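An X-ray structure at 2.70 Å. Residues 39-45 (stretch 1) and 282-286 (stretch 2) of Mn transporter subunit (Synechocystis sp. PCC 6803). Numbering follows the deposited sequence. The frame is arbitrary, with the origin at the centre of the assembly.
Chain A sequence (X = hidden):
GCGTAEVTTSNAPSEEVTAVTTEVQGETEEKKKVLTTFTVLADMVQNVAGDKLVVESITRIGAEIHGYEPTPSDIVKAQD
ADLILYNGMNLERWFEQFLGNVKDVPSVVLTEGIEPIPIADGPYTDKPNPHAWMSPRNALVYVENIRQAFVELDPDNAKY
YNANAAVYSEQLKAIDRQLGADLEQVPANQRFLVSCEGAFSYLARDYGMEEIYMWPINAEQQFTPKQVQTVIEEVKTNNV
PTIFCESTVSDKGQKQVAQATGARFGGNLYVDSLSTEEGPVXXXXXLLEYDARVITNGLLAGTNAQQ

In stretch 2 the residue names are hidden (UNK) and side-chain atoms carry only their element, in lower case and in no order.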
# COMPACT_ATOMS: atom_id res chain seq x y z
N THR A 39 -12.68 -2.54 -10.67
CA THR A 39 -11.27 -2.34 -10.97
C THR A 39 -10.92 -1.24 -11.97
O THR A 39 -9.83 -0.68 -11.90
CB THR A 39 -10.71 -3.58 -11.59
OG1 THR A 39 -11.32 -3.76 -12.87
CG2 THR A 39 -10.99 -4.78 -10.71
N VAL A 40 -11.79 -0.95 -12.94
CA VAL A 40 -11.44 0.12 -13.86
C VAL A 40 -11.47 1.42 -13.09
O VAL A 40 -10.50 2.15 -13.07
CB VAL A 40 -12.37 0.23 -15.03
CG1 VAL A 40 -11.90 1.34 -15.92
CG2 VAL A 40 -12.40 -1.08 -15.80
N LEU A 41 -12.58 1.69 -12.42
CA LEU A 41 -12.62 2.86 -11.56
C LEU A 41 -11.46 2.86 -10.58
O LEU A 41 -10.95 3.92 -10.21
CB LEU A 41 -13.94 2.95 -10.81
CG LEU A 41 -15.13 3.46 -11.59
CD1 LEU A 41 -16.19 4.00 -10.64
CD2 LEU A 41 -14.67 4.54 -12.56
N ALA A 42 -11.03 1.68 -10.14
CA ALA A 42 -9.98 1.64 -9.11
C ALA A 42 -8.65 2.22 -9.62
O ALA A 42 -7.97 2.94 -8.89
CB ALA A 42 -9.81 0.23 -8.53
N ASP A 43 -8.31 1.93 -10.88
CA ASP A 43 -7.08 2.41 -11.52
C ASP A 43 -7.14 3.89 -11.87
O ASP A 43 -6.16 4.59 -11.72
CB ASP A 43 -6.78 1.60 -12.77
CG ASP A 43 -5.56 2.11 -13.51
OD1 ASP A 43 -4.42 1.85 -13.04
OD2 ASP A 43 -5.72 2.77 -14.56
N MET A 44 -8.30 4.35 -12.34
CA MET A 44 -8.54 5.77 -12.58
C MET A 44 -8.41 6.62 -11.32
O MET A 44 -7.86 7.72 -11.36
CB MET A 44 -9.93 6.01 -13.12
CG MET A 44 -10.21 5.33 -14.41
SD MET A 44 -11.76 5.95 -15.11
CE MET A 44 -11.67 7.70 -14.72
N VAL A 45 -8.95 6.16 -10.19
CA VAL A 45 -8.83 6.97 -8.98
C VAL A 45 -7.44 6.82 -8.39
O VAL A 45 -6.82 7.80 -7.98
CB VAL A 45 -9.93 6.69 -7.91
CG1 VAL A 45 -11.31 6.77 -8.53
CG2 VAL A 45 -9.72 5.37 -7.25
N UNK A 282 -3.46 -3.96 -17.84
CA UNK A 282 -3.40 -3.94 -16.38
C UNK A 282 -3.74 -2.53 -15.88
O UNK A 282 -3.82 -2.36 -14.66
c UNK A 282 -1.23 -3.54 -17.25
c UNK A 282 -1.93 -4.25 -16.11
c UNK A 282 -2.14 -3.68 -18.44
N UNK A 283 -3.95 -1.57 -16.78
CA UNK A 283 -4.35 -0.21 -16.37
C UNK A 283 -5.40 0.46 -17.27
O UNK A 283 -5.58 0.07 -18.41
c UNK A 283 -1.95 -0.07 -15.59
o UNK A 283 -2.76 1.37 -17.44
c UNK A 283 -3.12 0.72 -16.19
N UNK A 284 -6.12 1.47 -16.78
CA UNK A 284 -7.16 2.05 -17.62
C UNK A 284 -6.63 2.57 -18.95
O UNK A 284 -7.19 2.26 -20.00
c UNK A 284 -9.82 2.89 -18.60
c UNK A 284 -10.81 3.38 -19.43
c UNK A 284 -9.03 3.73 -17.85
c UNK A 284 -9.24 5.09 -17.96
c UNK A 284 -10.24 5.60 -18.80
c UNK A 284 -11.01 4.74 -19.53
c UNK A 284 -7.95 3.16 -16.96
N UNK A 285 -5.57 3.37 -18.90
CA UNK A 285 -4.91 3.83 -20.12
C UNK A 285 -4.53 2.64 -21.03
O UNK A 285 -4.93 2.61 -22.17
c UNK A 285 -3.93 6.22 -19.70
c UNK A 285 -5.39 6.54 -19.52
c UNK A 285 -3.71 4.71 -19.78
c UNK A 285 -3.14 6.86 -18.61
N UNK A 286 -3.79 1.65 -20.53
CA UNK A 286 -3.58 0.45 -21.34
C UNK A 286 -4.89 -0.10 -21.92
O UNK A 286 -4.89 -0.61 -23.03
o UNK A 286 -0.65 0.26 -20.95
o UNK A 286 -1.11 -0.51 -18.94
c UNK A 286 -2.85 -0.67 -20.56
c UNK A 286 -1.43 -0.27 -20.13

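Position 282 carries three side-chain carbons and no other element. They close a ring onto the backbone N. One of the carbons, bonded to N, takes the place of the amide hydrogen. CA to CB points away from stretch 1, and the nearest approach, CB of position 282 to D43 OD1, is 7.3 Å. A saturated ring of this kind belongs to proline alone among the standard residues, so this is P282. It lies in the loop that leads into the next helix and makes no contact with stretch 1.

Position 283 has two carbons and one oxygen. The carbon next to CA carries both the oxygen and the other carbon. This is a branched, hydroxyl-bearing side chain. Its CB lies 3.6 Å from D43 OD1, and its backbone C is 3.6 Å from D43 OD2. CA to CB runs sideways to stretch 1. A valine would fit the shape, but the oxygen marks the residue as T283. It stands at the N-cap position, right before a helix. OG1 of T283 accepts a hydrogen bond from the backbone N of residue 286 at 3.3 Å, with an angle of 164° at the hydrogen. Such a bond satisfies an amide of the first turn, which has no earlier helical carbonyl to pair with.

Position 284 has seven carbons: one CB and a ring of six. CA to CB points toward stretch 1, and CB of position 284 is 3.3 Å from D43 OD2. The ring lies against V40 and M44: V40 CG1 and M44 CG are each 3.7 Å from a ring carbon of position 284. There is no oxygen on the ring, which excludes tyrosine, so this is F284. The ring carbon near V40 CG1 is CD1, and the one near M44 CG is CD2. Both approach the ring obliquely. The sulfur SD of M44 sits 4.3 Å from the centroid of the F284 ring, also at an oblique angle.

Position 285 has four carbons, forked at the second. The nearest side-chain approach, CB of position 285 to D43 OD2, is 5.9 Å. The fork lies one carbon beyond CB, which gives leucine rather than isoleucine. This is L285. It is buried, but adds almost nothing to the contact.

Position 286 has two carbons, the second carrying two oxygens. The side chain does not reach stretch 1. This short carboxylate is D286. It turns back to its own stretch instead: T283 OG1 donates a weak hydrogen bond to D286 OD1 at 2.9 Å.

The contact joins one polar anchor to an apolar patch. F284 N donates a hydrogen bond to D43 OD2 at 2.6 Å, with an angle of 164° at the hydrogen. The bond is short and nearly straight, and it gives a partner to another amide at the start of the helix. Beside it, the F284 ring packs against V40 and M44. V40, D43 and M44 lie along one helix, at spacings of three and one; F284 meets D43 with its backbone N and CB, and V40 and M44 with its ring. The two stretches together bury 224 Å².

Stretch 2, residues 282-286: PTFLD
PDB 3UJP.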